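Local coordinates for copper homeostasis protein CutC (Streptococcus agalactiae, PDB 2BDQ) that probably binds copper ions and is thought to take part in copper homeostasis in the cytoplasm, although its exact role is uncertain, at residues H167-A170 and L171-A175; T106-I109 and E110-L113. One frame throughout, in Å; residues are numbered along the deposited sequence.

Interaction 1 of 2, residues H167-A170 and L171-A175; sequences HIKA and LVEYA
His-167 swings its ring away from its own backbone N (chi1 -172°) while Leu-171, one turn on, folds CG back beside its own N (chi1 -69°), and the two side chains meet on one flank of the helix. Leu-171 CD1 rides over one ring face in a CH-pi contact, 4.1 Å from the centroid of the His-167 ring and 28° off its normal. His-167 ND1 also makes a weak hydrogen bond to Gly-154 O. On the next flank, Val-172 CG2 lies 3.2 Å from Ile-168 O and only just reaches Ile-168 CG2, at 4.5 Å. Lys-169 and Glu-173 touch through their stems: Lys-169 CG is 4.1 Å from Glu-173 CD, whereas Lys-169 NZ stays 5.4 Å from Glu-173 OE2, so their opposite charges are near but form no salt bridge. Beneath these side chains run four successive i to i+4 backbone bonds, including Glu-173 N to Lys-169 O at 2.9 Å. Tyr-174 OH reaches Asp-140 on helix 135-144, and Leu-171 packs on Ile-139 of that helix and on Leu-152 of strand 149-152, as expected of an amphipathic outer helix in a TIM barrel.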
ATOM      1  N   HIS A 167       0.262  23.509  23.630  1.00 17.60           N
ATOM      2  CA  HIS A 167      -0.483  22.273  23.834  1.00 17.65           C
ATOM      3  C   HIS A 167       0.419  21.045  23.902  1.00 18.15           C
ATOM      4  O   HIS A 167       0.259  20.197  24.779  1.00 18.93           O
ATOM      5  CB  HIS A 167      -1.520  22.087  22.719  1.00 19.00           C
ATOM      6  CG  HIS A 167      -2.446  20.937  22.949  1.00 19.08           C
ATOM      7  ND1 HIS A 167      -2.655  19.949  22.008  1.00 20.05           N
ATOM      8  CD2 HIS A 167      -3.206  20.604  24.017  1.00 20.18           C
ATOM      9  CE1 HIS A 167      -3.502  19.059  22.490  1.00 21.60           C
ATOM     10  NE2 HIS A 167      -3.853  19.432  23.710  1.00 21.48           N
ATOM     11  N   ILE A 168       1.363  20.947  22.974  1.00 18.00           N
ATOM     12  CA  ILE A 168       2.270  19.809  22.942  1.00 18.16           C
ATOM     13  C   ILE A 168       3.093  19.744  24.224  1.00 19.08           C
ATOM     14  O   ILE A 168       3.343  18.660  24.751  1.00 18.09           O
ATOM     15  CB  ILE A 168       3.190  19.873  21.703  1.00 16.15           C
ATOM     16  CG1 ILE A 168       2.338  19.715  20.441  1.00 14.58           C
ATOM     17  CG2 ILE A 168       4.241  18.772  21.759  1.00 19.94           C
ATOM     18  CD1 ILE A 168       3.117  19.787  19.133  1.00 13.41           C
ATOM     19  N   LYS A 169       3.489  20.901  24.749  1.00 20.51           N
ATOM     20  CA  LYS A 169       4.274  20.904  25.970  1.00 21.04           C
ATOM     21  C   LYS A 169       3.444  20.437  27.152  1.00 21.22           C
ATOM     22  O   LYS A 169       3.940  19.738  28.043  1.00 20.57           O
ATOM     23  CB  LYS A 169       4.860  22.289  26.264  1.00 21.92           C
ATOM     24  CG  LYS A 169       5.831  22.230  27.441  1.00 24.37           C
ATOM     25  CD  LYS A 169       6.832  23.377  27.466  1.00 28.26           C
ATOM     26  CE  LYS A 169       6.220  24.640  28.028  1.00 27.42           C
ATOM     27  NZ  LYS A 169       7.260  25.648  28.361  1.00 31.51           N
ATOM     28  N   ALA A 170       2.173  20.821  27.159  1.00 21.66           N
ATOM     29  CA  ALA A 170       1.271  20.423  28.237  1.00 21.03           C
ATOM     30  C   ALA A 170       1.101  18.899  28.239  1.00 20.92           C
ATOM     31  O   ALA A 170       0.996  18.280  29.305  1.00 20.44           O
ATOM     32  CB  ALA A 170      -0.086  21.101  28.063  1.00 19.84           C
ATOM     33  N   LEU A 171       1.075  18.303  27.047  1.00 19.03           N
ATOM     34  CA  LEU A 171       0.923  16.853  26.916  1.00 20.45           C
ATOM     35  C   LEU A 171       2.174  16.138  27.408  1.00 19.03           C
ATOM     36  O   LEU A 171       2.091  15.097  28.059  1.00 18.92           O
ATOM     37  CB  LEU A 171       0.633  16.475  25.457  1.00 18.80           C
ATOM     38  CG  LEU A 171      -0.739  16.924  24.945  1.00 18.97           C
ATOM     39  CD1 LEU A 171      -0.923  16.520  23.485  1.00 17.33           C
ATOM     40  CD2 LEU A 171      -1.826  16.295  25.806  1.00 17.35           C
ATOM     41  N   VAL A 172       3.331  16.708  27.094  1.00 19.87           N
ATOM     42  CA  VAL A 172       4.599  16.137  27.524  1.00 19.97           C
ATOM     43  C   VAL A 172       4.705  16.172  29.044  1.00 20.64           C
ATOM     44  O   VAL A 172       5.122  15.200  29.669  1.00 20.82           O
ATOM     45  CB  VAL A 172       5.784  16.914  26.952  1.00 18.42           C
ATOM     46  CG1 VAL A 172       7.075  16.398  27.568  1.00 20.45           C
ATOM     47  CG2 VAL A 172       5.815  16.778  25.449  1.00 17.28           C
ATOM     48  N   GLU A 173       4.327  17.301  29.631  1.00 20.81           N
ATOM     49  CA  GLU A 173       4.379  17.460  31.078  1.00 23.76           C
ATOM     50  C   GLU A 173       3.414  16.485  31.746  1.00 23.75           C
ATOM     51  O   GLU A 173       3.741  15.868  32.766  1.00 22.95           O
ATOM     52  CB  GLU A 173       4.020  18.900  31.470  1.00 27.04           C
ATOM     53  CG  GLU A 173       4.987  19.950  30.914  1.00 34.01           C
ATOM     54  CD  GLU A 173       4.563  21.392  31.212  1.00 38.53           C
ATOM     55  OE1 GLU A 173       3.476  21.814  30.754  1.00 41.00           O
ATOM     56  OE2 GLU A 173       5.325  22.110  31.900  1.00 40.76           O
ATOM     57  N   TYR A 174       2.231  16.339  31.158  1.00 23.35           N
ATOM     58  CA  TYR A 174       1.231  15.437  31.702  1.00 22.29           C
ATOM     59  C   TYR A 174       1.662  13.987  31.535  1.00 22.48           C
ATOM     60  O   TYR A 174       1.381  13.163  32.397  1.00 23.86           O
ATOM     61  CB  TYR A 174      -0.118  15.672  31.024  1.00 20.91           C
ATOM     62  CG  TYR A 174      -1.252  14.881  31.629  1.00 22.06           C
ATOM     63  CD1 TYR A 174      -1.591  13.620  31.137  1.00 21.50           C
ATOM     64  CD2 TYR A 174      -1.978  15.384  32.709  1.00 21.22           C
ATOM     65  CE1 TYR A 174      -2.624  12.880  31.704  1.00 22.62           C
ATOM     66  CE2 TYR A 174      -3.008  14.656  33.283  1.00 22.71           C
ATOM     67  CZ  TYR A 174      -3.331  13.403  32.776  1.00 24.28           C
ATOM     68  OH  TYR A 174      -4.373  12.688  33.327  1.00 25.86           O
ATOM     69  N   ALA A 175       2.336  13.676  30.428  1.00 22.77           N
ATOM     70  CA  ALA A 175       2.814  12.314  30.177  1.00 22.90           C
ATOM     71  C   ALA A 175       3.797  11.926  31.275  1.00 21.81           C
ATOM     72  O   ALA A 175       3.893  10.763  31.655  1.00 23.41           O
ATOM     73  CB  ALA A 175       3.493  12.235  28.807  1.00 22.36           C
TER

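Interaction 2 of 2, residues T106-I109 and E110-L113; sequences TEAI and EQLL
The carboxylate of Glu-110 turns one face to the methyl of Thr-106: CG2 stands over the group, 3.9 Å from Glu-110 CD and only slightly farther from either oxygen, a van der Waals contact of a methyl with the face of the carboxylate, not a hydrogen bond. The flat amide of Gln-111 meets the preceding turn through its oxygen, with OE1 3.7 Å from Ala-108 CA. Glu-110 owes its position to a CG set beside its own backbone N (chi1 -63°), which also brings that methylene to 3.1 Å from Thr-106 O. The same carbonyl accepts Glu-110 N at 2.9 Å in a nearly straight bond (161° at the hydrogen). Helix 106-116 is the outer helix of the beta-alpha-beta unit between strands 92-95 and 121-123 of the TIM barrel, and Ile-109 marks its inner side. Buried there, Ile-109 packs on Ile-97, Ile-104, Phe-123 and Phe-147, while its CG2 branch comes to 4.3 Å from Leu-113 CD2. Leu-113 carries this apolar strip on to Leu-121. Leu-112, on another flank, packs against Glu-79 of helix 72-87. Backbone bonding becomes less regular along the segment. Gln-111 N bonds to Glu-107 O and, weakly, to Ala-108 O. Leu-112 N bonds to Ile-109 O at 3.0 Å, approaching from 62° above the carbonyl plane, and Ile-109 O also takes a weak bond from Leu-113 N. At the start of the helix, Asp-105 OD1 accepts the N-H of Ala-108.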
ATOM      1  N   THR A 106     -10.666   1.519  23.364  1.00 21.76           N
ATOM      2  CA  THR A 106      -9.925   0.592  24.217  1.00 23.29           C
ATOM      3  C   THR A 106     -10.261  -0.874  23.969  1.00 23.11           C
ATOM      4  O   THR A 106      -9.370  -1.711  23.919  1.00 24.02           O
ATOM      5  CB  THR A 106     -10.171   0.893  25.720  1.00 23.91           C
ATOM      6  OG1 THR A 106      -9.791   2.245  26.011  1.00 27.08           O
ATOM      7  CG2 THR A 106      -9.351  -0.048  26.594  1.00 25.96           C
ATOM      8  N   GLU A 107     -11.542  -1.188  23.822  1.00 23.78           N
ATOM      9  CA  GLU A 107     -11.940  -2.568  23.601  1.00 26.00           C
ATOM     10  C   GLU A 107     -11.350  -3.140  22.314  1.00 24.32           C
ATOM     11  O   GLU A 107     -10.880  -4.280  22.300  1.00 23.51           O
ATOM     12  CB  GLU A 107     -13.469  -2.698  23.588  1.00 29.60           C
ATOM     13  CG  GLU A 107     -14.192  -1.563  22.865  1.00 35.44           C
ATOM     14  CD  GLU A 107     -14.514  -0.392  23.786  1.00 37.01           C
ATOM     15  OE1 GLU A 107     -15.306  -0.590  24.736  1.00 41.02           O
ATOM     16  OE2 GLU A 107     -13.982   0.717  23.562  1.00 35.48           O
ATOM     17  N   ALA A 108     -11.356  -2.354  21.241  1.00 21.41           N
ATOM     18  CA  ALA A 108     -10.812  -2.827  19.970  1.00 20.56           C
ATOM     19  C   ALA A 108      -9.309  -3.062  20.090  1.00 20.25           C
ATOM     20  O   ALA A 108      -8.798  -4.089  19.638  1.00 20.61           O
ATOM     21  CB  ALA A 108     -11.111  -1.827  18.847  1.00 20.65           C
ATOM     22  N   ILE A 109      -8.598  -2.122  20.708  1.00 19.55           N
ATOM     23  CA  ILE A 109      -7.156  -2.263  20.876  1.00 19.15           C
ATOM     24  C   ILE A 109      -6.808  -3.485  21.724  1.00 20.78           C
ATOM     25  O   ILE A 109      -5.858  -4.209  21.412  1.00 20.77           O
ATOM     26  CB  ILE A 109      -6.532  -1.012  21.538  1.00 18.90           C
ATOM     27  CG1 ILE A 109      -6.671   0.193  20.609  1.00 17.42           C
ATOM     28  CG2 ILE A 109      -5.055  -1.257  21.842  1.00 18.95           C
ATOM     29  CD1 ILE A 109      -6.259   1.481  21.239  1.00 17.34           C
ATOM     30  N   GLU A 110      -7.559  -3.716  22.797  1.00 21.45           N
ATOM     31  CA  GLU A 110      -7.286  -4.868  23.648  1.00 23.87           C
ATOM     32  C   GLU A 110      -7.437  -6.165  22.860  1.00 23.16           C
ATOM     33  O   GLU A 110      -6.724  -7.128  23.118  1.00 23.20           O
ATOM     34  CB  GLU A 110      -8.209  -4.880  24.879  1.00 25.82           C
ATOM     35  CG  GLU A 110      -8.005  -3.689  25.804  1.00 28.93           C
ATOM     36  CD  GLU A 110      -8.728  -3.822  27.141  1.00 31.37           C
ATOM     37  OE1 GLU A 110      -9.943  -4.124  27.153  1.00 30.88           O
ATOM     38  OE2 GLU A 110      -8.071  -3.615  28.185  1.00 34.03           O
ATOM     39  N   GLN A 111      -8.351  -6.181  21.891  1.00 24.31           N
ATOM     40  CA  GLN A 111      -8.565  -7.372  21.065  1.00 24.80           C
ATOM     41  C   GLN A 111      -7.296  -7.716  20.279  1.00 24.55           C
ATOM     42  O   GLN A 111      -7.043  -8.884  19.967  1.00 23.49           O
ATOM     43  CB  GLN A 111      -9.716  -7.155  20.069  1.00 27.92           C
ATOM     44  CG  GLN A 111     -11.130  -7.332  20.626  1.00 31.71           C
ATOM     45  CD  GLN A 111     -12.207  -7.148  19.551  1.00 35.30           C
ATOM     46  OE1 GLN A 111     -12.606  -6.023  19.234  1.00 36.71           O
ATOM     47  NE2 GLN A 111     -12.664  -8.256  18.975  1.00 36.06           N
ATOM     48  N   LEU A 112      -6.499  -6.700  19.960  1.00 22.89           N
ATOM     49  CA  LEU A 112      -5.276  -6.912  19.194  1.00 22.67           C
ATOM     50  C   LEU A 112      -4.012  -7.049  20.047  1.00 22.84           C
ATOM     51  O   LEU A 112      -2.974  -7.503  19.557  1.00 23.79           O
ATOM     52  CB  LEU A 112      -5.086  -5.768  18.197  1.00 21.13           C
ATOM     53  CG  LEU A 112      -6.207  -5.514  17.185  1.00 20.50           C
ATOM     54  CD1 LEU A 112      -6.019  -4.140  16.547  1.00 18.60           C
ATOM     55  CD2 LEU A 112      -6.212  -6.609  16.134  1.00 19.54           C
ATOM     56  N   LEU A 113      -4.085  -6.674  21.317  1.00 22.56           N
ATOM     57  CA  LEU A 113      -2.904  -6.761  22.169  1.00 22.80           C
ATOM     58  C   LEU A 113      -2.199  -8.116  22.191  1.00 23.76           C
ATOM     59  O   LEU A 113      -0.972  -8.186  22.077  1.00 23.95           O
ATOM     60  CB  LEU A 113      -3.251  -6.354  23.600  1.00 23.36           C
ATOM     61  CG  LEU A 113      -3.467  -4.851  23.787  1.00 24.52           C
ATOM     62  CD1 LEU A 113      -3.759  -4.569  25.256  1.00 23.80           C
ATOM     63  CD2 LEU A 113      -2.224  -4.081  23.328  1.00 22.52           C
TER

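In the fold
Along the chain interaction 2 comes first, on helix 106-116, and interaction 1 follows on helix 165-175. Their centres lie 25 Å apart and their nearest atoms about 14 Å, so the two do not touch. Each is about 17 Å from the centre of the chain, on the outer layer of the same closed eight-stranded parallel barrel. Helix 106-116 links strands 92-95 and 121-123; helix 165-175 links strands 149-152 and 180-183. Helix 135-144 comes between them in sequence and packs against helix 165-175. The two contacts thus belong to separate beta-alpha-beta units of one TIM barrel, and each helix turns apolar residues toward the strands beneath it.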